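Long-range contacts in endopolygalacturonase (Chondrostereum purpureum, PDB 1K5C), which probably hydrolyses internal alpha-1,4 linkages between galacturonic acid units of polygalacturonate, the pectin backbone of plant cell walls: residues 184-189 and 214-219; 241-246 and 278-283; 48-53 and 76-81. One frame throughout, in Å; residues are numbered along the deposited sequence. Where two conformers were deposited one is given.

Contact 1: 184-189 and 214-219; sequences IRFENN and KGNTVT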
ATOM      1  N   ILE A 184      -1.171  -5.135 -11.448  1.00 11.68           N
ATOM      2  CA  ILE A 184      -0.774  -5.114 -10.043  1.00 11.55           C
ATOM      3  C   ILE A 184      -1.613  -6.150  -9.286  1.00 11.54           C
ATOM      4  O   ILE A 184      -2.835  -6.120  -9.363  1.00 13.23           O
ATOM      5  CB  ILE A 184      -0.930  -3.693  -9.434  1.00 12.27           C
ATOM      6  CG1 ILE A 184      -0.054  -2.689 -10.203  1.00 13.12           C
ATOM      7  CG2 ILE A 184      -0.583  -3.719  -7.932  1.00 13.05           C
ATOM      8  CD1 ILE A 184      -0.528  -1.284 -10.089  1.00 18.50           C
ATOM      9  N   ARG A 185      -0.904  -7.023  -8.570  1.00 11.26           N
ATOM     10  CA  ARG A 185      -1.531  -8.128  -7.855  1.00 10.90           C
ATOM     11  C   ARG A 185      -1.169  -8.014  -6.367  1.00 10.60           C
ATOM     12  O   ARG A 185       0.008  -7.884  -6.041  1.00 12.08           O
ATOM     13  CB  ARG A 185      -1.071  -9.460  -8.423  1.00 11.99           C
ATOM     14  CG  ARG A 185      -1.744 -10.659  -7.764  1.00 14.67           C
ATOM     15  CD  ARG A 185      -1.191 -11.930  -8.428  1.00 17.93           C
ATOM     16  NE  ARG A 185      -2.162 -12.228  -9.333  1.00 37.36           N
ATOM     17  CZ  ARG A 185      -3.200 -13.047  -9.466  1.00 22.74           C
ATOM     18  NH1 ARG A 185      -3.680 -13.954  -8.680  1.00 30.38           N
ATOM     19  NH2 ARG A 185      -3.671 -12.701 -10.632  1.00 22.21           N
ATOM     20  N   PHE A 186      -2.186  -8.038  -5.505  1.00 10.47           N
ATOM     21  CA  PHE A 186      -2.019  -7.949  -4.047  1.00 10.27           C
ATOM     22  C   PHE A 186      -2.699  -9.238  -3.510  1.00 10.17           C
ATOM     23  O   PHE A 186      -3.945  -9.293  -3.508  1.00 10.44           O
ATOM     24  CB  PHE A 186      -2.642  -6.684  -3.524  1.00 10.89           C
ATOM     25  CG  PHE A 186      -2.419  -6.407  -2.040  1.00 10.36           C
ATOM     26  CD1 PHE A 186      -1.164  -5.962  -1.619  1.00 10.68           C
ATOM     27  CD2 PHE A 186      -3.438  -6.561  -1.111  1.00 10.92           C
ATOM     28  CE1 PHE A 186      -0.960  -5.678  -0.250  1.00 11.03           C
ATOM     29  CE2 PHE A 186      -3.231  -6.278   0.241  1.00 11.29           C
ATOM     30  CZ  PHE A 186      -1.996  -5.826   0.663  1.00 11.49           C
ATOM     31  N   GLU A 187      -1.909 -10.249  -3.151  1.00 10.84           N
ATOM     32  CA  GLU A 187      -2.459 -11.569  -2.885  1.00 10.68           C
ATOM     33  C   GLU A 187      -1.935 -12.154  -1.559  1.00 10.49           C
ATOM     34  O   GLU A 187      -0.741 -12.150  -1.265  1.00 11.13           O
ATOM     35  CB  GLU A 187      -2.119 -12.541  -4.040  1.00 11.63           C
ATOM     36  CG  GLU A 187      -2.727 -13.922  -3.847  1.00 12.72           C
ATOM     37  CD  GLU A 187      -2.769 -14.759  -5.112  1.00 13.85           C
ATOM     38  OE1 GLU A 187      -2.000 -14.520  -6.049  1.00 16.56           O
ATOM     39  OE2 GLU A 187      -3.586 -15.721  -5.127  1.00 17.95           O
ATOM     40  N   ASN A 188      -2.878 -12.717  -0.783  1.00 10.71           N
ATOM     41  CA  ASN A 188      -2.529 -13.498   0.426  1.00 11.12           C
ATOM     42  C   ASN A 188      -1.752 -12.662   1.427  1.00 11.05           C
ATOM     43  O   ASN A 188      -0.823 -13.164   2.091  1.00 12.26           O
ATOM     44  CB  ASN A 188      -1.784 -14.785   0.055  1.00 12.17           C
ATOM     45  CG  ASN A 188      -2.632 -15.761  -0.735  1.00 14.10           C
ATOM     46  OD1 ASN A 188      -3.862 -15.606  -0.860  1.00 15.06           O
ATOM     47  ND2 ASN A 188      -2.022 -16.753  -1.339  1.00 18.92           N
ATOM     48  N   ASN A 189      -2.179 -11.407   1.609  1.00 10.68           N
ATOM     49  CA  ASN A 189      -1.606 -10.517   2.611  1.00 10.60           C
ATOM     50  C   ASN A 189      -2.546 -10.382   3.826  1.00 10.94           C
ATOM     51  O   ASN A 189      -3.733 -10.682   3.703  1.00 12.59           O
ATOM     52  CB  ASN A 189      -1.356  -9.117   1.988  1.00 11.23           C
ATOM     53  CG  ASN A 189      -0.468  -9.240   0.794  1.00 10.45           C
ATOM     54  OD1 ASN A 189       0.725  -9.497   0.874  1.00 11.47           O
ATOM     55  ND2 ASN A 189      -1.052  -9.034  -0.385  1.00 10.90           N
ATOM     56  N   LYS A 214      -6.597 -10.414  -4.096  1.00 10.44           N
ATOM     57  CA  LYS A 214      -7.054 -11.810  -3.944  1.00 10.68           C
ATOM     58  C   LYS A 214      -6.516 -12.426  -2.648  1.00 10.48           C
ATOM     59  O   LYS A 214      -5.329 -12.362  -2.364  1.00 10.87           O
ATOM     60  CB  LYS A 214      -6.591 -12.662  -5.118  1.00 11.60           C
ATOM     61  CG  LYS A 214      -7.039 -14.118  -5.080  1.00 12.16           C
ATOM     62  CD  LYS A 214      -6.758 -14.832  -6.394  1.00 15.79           C
ATOM     63  CE  LYS A 214      -7.187 -16.318  -6.407  1.00 14.68           C
ATOM     64  NZ  LYS A 214      -8.440 -16.775  -5.658  1.00 18.99           N
ATOM     65  N   GLY A 215      -7.428 -13.090  -1.888  1.00 10.74           N
ATOM     66  CA  GLY A 215      -6.934 -13.950  -0.808  1.00 11.16           C
ATOM     67  C   GLY A 215      -6.442 -13.225   0.420  1.00 10.69           C
ATOM     68  O   GLY A 215      -5.769 -13.849   1.255  1.00 11.84           O
ATOM     69  N   ASN A 216      -6.760 -11.925   0.564  1.00 10.68           N
ATOM     70  CA  ASN A 216      -6.248 -11.164   1.696  1.00 10.47           C
ATOM     71  C   ASN A 216      -7.181 -11.217   2.887  1.00 10.91           C
ATOM     72  O   ASN A 216      -8.385 -11.419   2.771  1.00 12.57           O
ATOM     73  CB  ASN A 216      -6.079  -9.667   1.251  1.00 11.00           C
ATOM     74  CG  ASN A 216      -5.208  -9.566   0.036  1.00 10.40           C
ATOM     75  OD1 ASN A 216      -5.779  -9.301  -1.116  1.00 12.24           O
ATOM     76  ND2 ASN A 216      -3.961  -9.738   0.137  1.00  9.71           N
ATOM     77  N   THR A 217      -6.581 -10.979   4.065  1.00 11.27           N
ATOM     78  CA  THR A 217      -7.346 -10.826   5.290  1.00 11.90           C
ATOM     79  C   THR A 217      -7.153  -9.415   5.825  1.00 12.37           C
ATOM     80  O   THR A 217      -6.002  -8.919   5.889  1.00 15.45           O
ATOM     81  CB  THR A 217      -6.858 -11.863   6.337  1.00 13.76           C
ATOM     82  OG1 THR A 217      -7.092 -13.177   5.851  0.78 15.06           O
ATOM     83  CG2 THR A 217      -7.564 -11.762   7.664  0.78 15.38           C
ATOM     84  N   VAL A 218      -8.249  -8.745   6.172  1.00 11.61           N
ATOM     85  CA  VAL A 218      -8.222  -7.415   6.727  1.00 11.83           C
ATOM     86  C   VAL A 218      -8.988  -7.464   8.046  1.00 12.27           C
ATOM     87  O   VAL A 218     -10.151  -7.945   8.050  1.00 13.32           O
ATOM     88  CB  VAL A 218      -8.865  -6.390   5.785  1.00 12.26           C
ATOM     89  CG1 VAL A 218      -8.867  -4.990   6.408  1.00 13.78           C
ATOM     90  CG2 VAL A 218      -8.182  -6.390   4.400  1.00 13.14           C
ATOM     91  N   THR A 219      -8.388  -6.982   9.130  1.00 12.10           N
ATOM     92  CA  THR A 219      -9.064  -6.941  10.436  1.00 12.19           C
ATOM     93  C   THR A 219      -8.837  -5.578  11.072  1.00 11.95           C
ATOM     94  O   THR A 219      -7.871  -4.858  10.766  1.00 12.00           O
ATOM     95  CB  THR A 219      -8.526  -8.057  11.350  1.00 13.84           C
ATOM     96  OG1 THR A 219      -7.098  -7.903  11.485  1.00 14.68           O
ATOM     97  CG2 THR A 219      -8.864  -9.445  10.825  1.00 15.94           C
TER
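Asn189 and Asn216 are stacked rungs of an asparagine ladder, the row of amides that lines a tight turn in right-handed parallel beta-helices such as this family 28 glycoside hydrolase. The two side chains lie side by side and point the same way, with their amide planes only 8° apart. Asn189 ND2 stands 3.1 Å above the plane of the Phe186 ring, over its centre, so that the ring forms a floor under the rung. The Asn189 amide is held by the backbone of the preceding coil, OD1 accepting from Cys167 N and ND2 donating to Ile164 O. Around the turn, the backbones run in parallel: Lys214 N donates to Phe186 O (2.9 Å), Asn188 N to Lys214 O (2.9 Å) and Thr217 N to Asn189 O (2.9 Å). Asn188 and Gly215 take matching left-handed backbone conformations, which turn both chains at the same height.

On the opposite face from Phe186, Glu187 and Lys214 extend alongside each other. Glu187 CG stands anti to the backbone N (chi1 -177°) and the chain is extended beyond it; OE2 comes 3.5 Å from Lys214 CD. Glu187 OE1 takes the Arg185 NH1 salt bridge at 3.2 Å, met from above the carboxylate plane, while Lys214 NZ pairs with Asp244 in the next coil. An alanine in place of Glu187 would probably leave the Arg185 guanidinium without this partner and the lysine methylenes less covered.

Strand 162-170 flanks segment 184-189 and strand 237-244 flanks segment 214-219. Inside the helix, Phe186 packs on Ile176, Cys191 and Ile197.

Contact 2: 241-246 and 278-283; sequences VTYDAN and VNFTGG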
ATOM      1  N   VAL A 241     -10.645  -4.019 -12.087  1.00 11.20           N
ATOM      2  CA  VAL A 241     -10.293  -4.381 -10.729  1.00 11.02           C
ATOM      3  C   VAL A 241     -11.091  -5.594 -10.332  1.00 10.89           C
ATOM      4  O   VAL A 241     -12.312  -5.603 -10.491  1.00 12.32           O
ATOM      5  CB  VAL A 241     -10.601  -3.202  -9.760  1.00 11.86           C
ATOM      6  CG1 VAL A 241     -10.208  -3.603  -8.315  1.00 12.64           C
ATOM      7  CG2 VAL A 241      -9.897  -1.905 -10.200  1.00 12.51           C
ATOM      8  N   THR A 242     -10.402  -6.613  -9.829  1.00 10.69           N
ATOM      9  CA  THR A 242     -11.082  -7.842  -9.362  1.00 11.25           C
ATOM     10  C   THR A 242     -10.730  -8.095  -7.905  1.00 10.43           C
ATOM     11  O   THR A 242      -9.548  -8.265  -7.592  1.00 11.40           O
ATOM     12  CB  THR A 242     -10.660  -9.045 -10.229  1.00 13.30           C
ATOM     13  OG1 THR A 242     -10.910  -8.739 -11.596  1.00 18.78           O
ATOM     14  CG2 THR A 242     -11.430 -10.297  -9.810  1.00 15.51           C
ATOM     15  N   TYR A 243     -11.748  -8.152  -7.091  1.00 10.34           N
ATOM     16  CA  TYR A 243     -11.643  -8.579  -5.685  1.00 10.26           C
ATOM     17  C   TYR A 243     -12.109 -10.036  -5.611  1.00 10.23           C
ATOM     18  O   TYR A 243     -13.215 -10.356  -6.058  1.00 10.98           O
ATOM     19  CB  TYR A 243     -12.568  -7.715  -4.795  1.00 10.78           C
ATOM     20  CG  TYR A 243     -12.205  -6.264  -4.779  1.00 10.28           C
ATOM     21  CD1 TYR A 243     -11.188  -5.774  -3.980  1.00 10.41           C
ATOM     22  CD2 TYR A 243     -12.885  -5.351  -5.590  1.00 11.04           C
ATOM     23  CE1 TYR A 243     -10.838  -4.429  -3.952  1.00 10.68           C
ATOM     24  CE2 TYR A 243     -12.569  -3.995  -5.576  1.00 11.51           C
ATOM     25  CZ  TYR A 243     -11.557  -3.546  -4.750  1.00 11.21           C
ATOM     26  OH  TYR A 243     -11.244  -2.202  -4.793  1.00 12.55           O
ATOM     27  N   ASP A 244     -11.246 -10.894  -5.058  1.00 10.50           N
ATOM     28  CA  ASP A 244     -11.481 -12.358  -5.088  1.00 10.97           C
ATOM     29  C   ASP A 244     -11.011 -12.913  -3.771  1.00 10.94           C
ATOM     30  O   ASP A 244      -9.860 -12.692  -3.384  1.00 11.32           O
ATOM     31  CB  ASP A 244     -10.691 -12.867  -6.283  1.00 11.83           C
ATOM     32  CG  ASP A 244     -10.771 -14.344  -6.573  1.00 13.78           C
ATOM     33  OD1 ASP A 244     -10.941 -15.150  -5.638  1.00 13.80           O
ATOM     34  OD2 ASP A 244     -10.665 -14.649  -7.821  1.00 17.09           O
ATOM     35  N   ALA A 245     -11.897 -13.604  -3.001  1.00 11.58           N
ATOM     36  CA  ALA A 245     -11.413 -14.440  -1.874  1.00 12.33           C
ATOM     37  C   ALA A 245     -10.838 -13.605  -0.744  1.00 11.95           C
ATOM     38  O   ALA A 245      -9.927 -14.097  -0.055  1.00 13.21           O
ATOM     39  CB  ALA A 245     -10.391 -15.480  -2.346  1.00 13.22           C
ATOM     40  N   ASN A 246     -11.371 -12.407  -0.454  1.00 11.69           N
ATOM     41  CA  ASN A 246     -10.884 -11.636   0.690  1.00 11.67           C
ATOM     42  C   ASN A 246     -11.783 -11.838   1.895  1.00 12.43           C
ATOM     43  O   ASN A 246     -13.016 -11.915   1.776  1.00 15.77           O
ATOM     44  CB  ASN A 246     -10.809 -10.145   0.325  1.00 11.80           C
ATOM     45  CG  ASN A 246      -9.900  -9.930  -0.884  1.00 10.71           C
ATOM     46  OD1 ASN A 246      -8.671 -10.036  -0.792  1.00 10.96           O
ATOM     47  ND2 ASN A 246     -10.513  -9.659  -2.047  1.00 11.00           N
ATOM     48  N   VAL A 278     -15.298  -3.041 -12.235  1.00 11.47           N
ATOM     49  CA  VAL A 278     -14.920  -3.368 -10.853  1.00 11.36           C
ATOM     50  C   VAL A 278     -15.795  -4.571 -10.407  1.00 11.29           C
ATOM     51  O   VAL A 278     -17.020  -4.424 -10.339  1.00 12.08           O
ATOM     52  CB  VAL A 278     -15.130  -2.165  -9.917  1.00 11.58           C
ATOM     53  CG1 VAL A 278     -14.812  -2.565  -8.485  1.00 12.09           C
ATOM     54  CG2 VAL A 278     -14.271  -0.996 -10.386  1.00 12.54           C
ATOM     55  N   ASN A 279     -15.168  -5.704 -10.112  1.00 11.07           N
ATOM     56  CA  ASN A 279     -15.882  -6.958  -9.842  1.00 11.08           C
ATOM     57  C   ASN A 279     -15.482  -7.529  -8.487  1.00 11.02           C
ATOM     58  O   ASN A 279     -14.308  -7.407  -8.072  1.00 11.76           O
ATOM     59  CB  ASN A 279     -15.531  -8.011 -10.924  1.00 11.87           C
ATOM     60  CG  ASN A 279     -16.252  -7.824 -12.230  1.00 13.51           C
ATOM     61  OD1 ASN A 279     -17.024  -6.915 -12.449  1.00 13.62           O
ATOM     62  ND2 ASN A 279     -16.135  -8.842 -13.133  1.00 16.47           N
ATOM     63  N   PHE A 280     -16.420  -8.249  -7.879  1.00 10.71           N
ATOM     64  CA  PHE A 280     -16.160  -9.150  -6.729  1.00 10.65           C
ATOM     65  C   PHE A 280     -16.598 -10.553  -7.229  1.00 10.92           C
ATOM     66  O   PHE A 280     -17.781 -10.877  -7.212  1.00 11.48           O
ATOM     67  CB  PHE A 280     -16.938  -8.787  -5.488  1.00 11.38           C
ATOM     68  CG  PHE A 280     -16.514  -7.481  -4.817  1.00 11.06           C
ATOM     69  CD1 PHE A 280     -16.944  -6.260  -5.271  1.00 12.13           C
ATOM     70  CD2 PHE A 280     -15.667  -7.537  -3.679  1.00 11.08           C
ATOM     71  CE1 PHE A 280     -16.586  -5.070  -4.617  1.00 12.66           C
ATOM     72  CE2 PHE A 280     -15.316  -6.350  -3.040  1.00 11.67           C
ATOM     73  CZ  PHE A 280     -15.765  -5.133  -3.497  1.00 11.79           C
ATOM     74  N   THR A 281     -15.591 -11.317  -7.711  1.00 11.19           N
ATOM     75  CA  THR A 281     -15.827 -12.645  -8.315  1.00 11.93           C
ATOM     76  C   THR A 281     -14.795 -13.617  -7.778  1.00 12.08           C
ATOM     77  O   THR A 281     -13.878 -13.265  -7.058  1.00 13.58           O
ATOM     78  CB  THR A 281     -15.774 -12.546  -9.851  1.00 12.15           C
ATOM     79  OG1 THR A 281     -14.512 -11.936 -10.196  1.00 13.35           O
ATOM     80  CG2 THR A 281     -16.927 -11.719 -10.413  1.00 12.90           C
ATOM     81  N   GLY A 282     -14.969 -14.901  -8.170  1.00 12.58           N
ATOM     82  CA  GLY A 282     -14.011 -15.934  -7.748  1.00 13.81           C
ATOM     83  C   GLY A 282     -14.421 -16.431  -6.376  1.00 13.71           C
ATOM     84  O   GLY A 282     -15.589 -16.810  -6.160  1.00 14.85           O
ATOM     85  N   GLY A 283     -13.496 -16.484  -5.444  1.00 13.44           N
ATOM     86  CA  GLY A 283     -13.840 -16.872  -4.058  1.00 14.21           C
ATOM     87  C   GLY A 283     -14.653 -15.764  -3.405  1.00 13.67           C
ATOM     88  O   GLY A 283     -14.505 -14.567  -3.731  1.00 13.27           O
TER
HETATM   89  O   HOH W   1     -14.871 -11.799  -4.222  1.00 11.75           O
HETATM   90  O   HOH W   2     -12.332 -13.699 -10.082  1.00 16.10           O
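Tyr243 and Phe280 form an offset stack at the apolar centre, their centroids 4.5 Å apart and planes 18° from parallel. Both hold CG anti to the carbonyl carbon (chi1 -63° in Tyr243), and the two side chains lie side by side, pointing the same way into the beta-helix. Tyr243 CD2 lies over one face of the phenylalanine ring, displaced toward its rim, and Tyr243 CB reaches Phe280 CD2 at 3.3 Å. Val278 CG1 meets the edge of the tyrosine ring at CE2 (3.9 Å), while Val225 of strand 223-230 touches both aromatic residues.

Behind the stack, parallel strands are laced by Asn279 N to Val241 O, Tyr243 N to Asn279 O (2.8 Å) and Thr281 N to Tyr243 O. Beyond them, Ala245 N bonds Gly283 O. On the outer side, Asp244 OD1 accepts from Gly283 N (2.9 Å), which approaches from above the carboxylate plane, and also pairs with Lys214 NZ. Asp244 OD2 accepts a hydrogen bond from a water (3.0 Å) that is also hydrogen-bonded to Thr281 OG1. A CB on Gly282 would collide with OD2, and at this backbone conformation it would also press on the carbonyl O of Thr281.

The contact thus divides its chemistry by face: stacked rings inside, and outside a carboxylate whose lysine, amide and water partners would probably stabilise its negative charge.

Contact 3: 48-53 and 76-81; sequences DITFAK and IFDGNG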
ATOM      1  N   ASP A  48      20.335  -6.038  11.203  1.00 11.29           N
ATOM      2  CA  ASP A  48      19.291  -5.014  11.164  1.00 11.20           C
ATOM      3  C   ASP A  48      19.924  -3.640  10.908  1.00 10.86           C
ATOM      4  O   ASP A  48      21.044  -3.340  11.382  1.00 11.81           O
ATOM      5  CB  ASP A  48      18.574  -4.985  12.501  1.00 11.58           C
ATOM      6  CG  ASP A  48      17.839  -6.278  12.854  1.00 11.57           C
ATOM      7  OD1 ASP A  48      17.524  -7.075  11.937  1.00 12.06           O
ATOM      8  OD2 ASP A  48      17.538  -6.432  14.066  1.00 13.03           O
ATOM      9  N   ILE A  49      19.186  -2.788  10.189  1.00 10.84           N
ATOM     10  CA  ILE A  49      19.660  -1.420   9.880  1.00 11.09           C
ATOM     11  C   ILE A  49      18.748  -0.440  10.579  1.00 10.91           C
ATOM     12  O   ILE A  49      17.541  -0.425  10.354  1.00 11.63           O
ATOM     13  CB  ILE A  49      19.738  -1.203   8.363  1.00 12.34           C
ATOM     14  CG1 ILE A  49      20.752  -2.224   7.751  1.00 16.09           C
ATOM     15  CG2 ILE A  49      20.189   0.227   8.066  1.00 12.49           C
ATOM     16  CD1 ILE A  49      20.791  -2.243   6.277  1.00 18.22           C
ATOM     17  N   THR A  50      19.340   0.342  11.467  1.00 10.55           N
ATOM     18  CA  THR A  50      18.604   1.329  12.285  1.00 10.74           C
ATOM     19  C   THR A  50      18.891   2.720  11.775  1.00 10.76           C
ATOM     20  O   THR A  50      20.059   3.054  11.500  1.00 12.76           O
ATOM     21  CB  THR A  50      19.007   1.168  13.766  1.00 11.41           C
ATOM     22  OG1 THR A  50      18.656  -0.157  14.207  1.00 12.18           O
ATOM     23  CG2 THR A  50      18.280   2.170  14.676  1.00 12.97           C
ATOM     24  N   PHE A  51      17.860   3.559  11.662  1.00 10.74           N
ATOM     25  CA  PHE A  51      18.028   4.911  11.102  1.00 10.78           C
ATOM     26  C   PHE A  51      17.888   5.913  12.243  1.00 10.72           C
ATOM     27  O   PHE A  51      16.807   6.096  12.844  1.00 10.98           O
ATOM     28  CB  PHE A  51      16.960   5.156  10.042  1.00 11.30           C
ATOM     29  CG  PHE A  51      17.199   4.314   8.809  1.00 11.35           C
ATOM     30  CD1 PHE A  51      16.956   2.922   8.797  1.00 11.26           C
ATOM     31  CD2 PHE A  51      17.669   4.913   7.622  1.00 11.74           C
ATOM     32  CE1 PHE A  51      17.201   2.167   7.678  1.00 12.20           C
ATOM     33  CE2 PHE A  51      17.879   4.136   6.481  1.00 12.62           C
ATOM     34  CZ  PHE A  51      17.646   2.756   6.517  1.00 12.33           C
ATOM     35  N   ALA A  52      19.013   6.563  12.593  1.00 10.96           N
ATOM     36  CA  ALA A  52      18.980   7.588  13.640  1.00 11.54           C
ATOM     37  C   ALA A  52      18.020   8.688  13.249  1.00 10.90           C
ATOM     38  O   ALA A  52      17.805   8.985  12.053  1.00 11.61           O
ATOM     39  CB  ALA A  52      20.410   8.142  13.842  1.00 12.24           C
ATOM     40  N   LYS A  53      17.463   9.384  14.252  1.00 11.04           N
ATOM     41  CA  LYS A  53      16.525  10.479  13.960  1.00 11.05           C
ATOM     42  C   LYS A  53      17.212  11.499  13.035  1.00 10.67           C
ATOM     43  O   LYS A  53      18.346  11.943  13.283  1.00 11.71           O
ATOM     44  CB  LYS A  53      16.035  11.160  15.234  1.00 12.54           C
ATOM     45  CG  LYS A  53      14.853  12.088  14.944  1.00 14.58           C
ATOM     46  CD  LYS A  53      14.222  12.665  16.174  1.00 14.87           C
ATOM     47  CE  LYS A  53      13.062  13.606  15.814  1.00 15.64           C
ATOM     48  NZ  LYS A  53      12.405  14.148  17.032  1.00 16.09           N
ATOM     49  N   ILE A  76      15.537  -6.414   9.910  1.00 10.68           N
ATOM     50  CA  ILE A  76      14.676  -5.245  10.142  1.00 10.61           C
ATOM     51  C   ILE A  76      15.349  -3.966   9.661  1.00 10.52           C
ATOM     52  O   ILE A  76      16.549  -3.744   9.941  1.00 11.18           O
ATOM     53  CB  ILE A  76      14.390  -5.128  11.652  1.00 10.98           C
ATOM     54  CG1 ILE A  76      13.598  -6.342  12.172  1.00 12.18           C
ATOM     55  CG2 ILE A  76      13.677  -3.831  11.989  1.00 12.10           C
ATOM     56  CD1 ILE A  76      13.554  -6.412  13.674  1.00 13.49           C
ATOM     57  N   PHE A  77      14.552  -3.132   9.000  1.00 10.43           N
ATOM     58  CA  PHE A  77      14.860  -1.706   8.786  1.00 10.21           C
ATOM     59  C   PHE A  77      14.054  -0.942   9.837  1.00 10.12           C
ATOM     60  O   PHE A  77      12.817  -0.956   9.792  1.00 10.53           O
ATOM     61  CB  PHE A  77      14.405  -1.248   7.397  1.00 10.88           C
ATOM     62  CG  PHE A  77      15.143  -1.868   6.236  1.00 11.12           C
ATOM     63  CD1 PHE A  77      14.701  -3.083   5.682  1.00 11.26           C
ATOM     64  CD2 PHE A  77      16.245  -1.261   5.669  1.00 12.77           C
ATOM     65  CE1 PHE A  77      15.372  -3.633   4.588  1.00 11.95           C
ATOM     66  CE2 PHE A  77      16.886  -1.810   4.581  1.00 13.97           C
ATOM     67  CZ  PHE A  77      16.449  -3.003   4.011  1.00 12.97           C
ATOM     68  N   ASP A  78      14.751  -0.343  10.814  1.00 10.22           N
ATOM     69  CA  ASP A  78      14.094   0.322  11.957  1.00 10.44           C
ATOM     70  C   ASP A  78      14.096   1.844  11.725  1.00 10.17           C
ATOM     71  O   ASP A  78      15.167   2.475  11.719  1.00 10.79           O
ATOM     72  CB  ASP A  78      14.832  -0.052  13.225  1.00 11.25           C
ATOM     73  CG  ASP A  78      14.249   0.541  14.505  1.00 10.67           C
ATOM     74  OD1 ASP A  78      13.344   1.375  14.431  1.00 11.16           O
ATOM     75  OD2 ASP A  78      14.766   0.104  15.567  1.00 12.16           O
ATOM     76  N   GLY A  79      12.916   2.395  11.509  1.00 10.22           N
ATOM     77  CA  GLY A  79      12.767   3.801  11.198  1.00 10.78           C
ATOM     78  C   GLY A  79      12.641   4.704  12.412  1.00 10.59           C
ATOM     79  O   GLY A  79      12.541   5.955  12.246  1.00 10.85           O
ATOM     80  N   ASN A  80      12.640   4.177  13.644  1.00 10.63           N
ATOM     81  CA  ASN A  80      12.541   5.024  14.832  1.00 10.68           C
ATOM     82  C   ASN A  80      11.310   5.941  14.773  1.00 10.55           C
ATOM     83  O   ASN A  80      11.345   7.086  15.257  1.00 11.30           O
ATOM     84  CB  ASN A  80      13.836   5.855  15.041  1.00 11.63           C
ATOM     85  CG  ASN A  80      14.797   5.082  15.906  1.00 11.20           C
ATOM     86  OD1 ASN A  80      14.446   4.610  16.981  1.00 12.99           O
ATOM     87  ND2 ASN A  80      16.050   4.964  15.475  1.00 12.00           N
ATOM     88  N   GLY A  81      10.210   5.403  14.260  1.00 10.67           N
ATOM     89  CA  GLY A  81       9.049   6.281  13.968  1.00 11.20           C
ATOM     90  C   GLY A  81       8.499   7.004  15.193  1.00 11.12           C
ATOM     91  O   GLY A  81       8.011   8.126  15.060  1.00 11.76           O
TER
HETATM   92  O   HOH W   3      14.669   7.649  11.547  1.00 12.25           O
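Strands 49-51 and 76-78 run parallel, their axes 4.7 Å apart and 11° from alignment, as successive coils of a right-handed parallel beta-helix. Ile49 pairs with Phe77 and Thr50 with Asp78. Ile49 N donates to Ile76 O, Asp78 N to Ile49 O (2.8 Å) and Phe51 N to Asp78 O, a regular parallel ladder. Ahead of it the side chain of Asp48 takes over, OD1 accepting from Ile76 N at 2.9 Å with the donor above the carboxylate plane; His75 ND1 is a second partner of this oxygen.

Facing the interior, Phe51 and Phe77 lie side by side and meet at their rims, Phe51 CE1 to Phe77 CD2 (4.1 Å). Ile49 CD1 approaches Phe77 CE2 at a similar distance. Further aromatic residues continue the packing, Phe100 meeting Phe51 and Phe112 meeting Phe77, each edge-to-face. On the other face Thr50 and Asp78 stand alongside each other, with OG1 near Asp78 CB.

The chain leaves strand 76-78 through an Asx turn: Asp78, its CG anti to the backbone N (chi1 -179°), uses OD1 to accept from Asn80 N (3.0 Å). Asn80 then reaches back across the contact. Its ND2 donates almost straight to Phe51 O at 3.0 Å, from above the carbonyl plane, and a water that also touches Gly79 O lies 2.9 Å from that same Phe51 oxygen.

In the fold
From the N terminus, contact 3 comes first: its two segments are 23 residues apart and close one coil near the start of the beta-helix. In contact 1 the closest ends are 25 residues apart, and in contact 2 they are 32 apart. Each closes before the next opens, so the three stand in series and none nests within or crosses another; each ties successive coils of the beta-helix together. Contacts 1 and 2 join adjoining coils, since strands 207-221 and 237-244 are neighbours, and Gly215 N probably bonds Asp244 O. Contact 3 touches neither; its centre lies about 37 Å from that of contact 2, on the opposite side of the chain's centre.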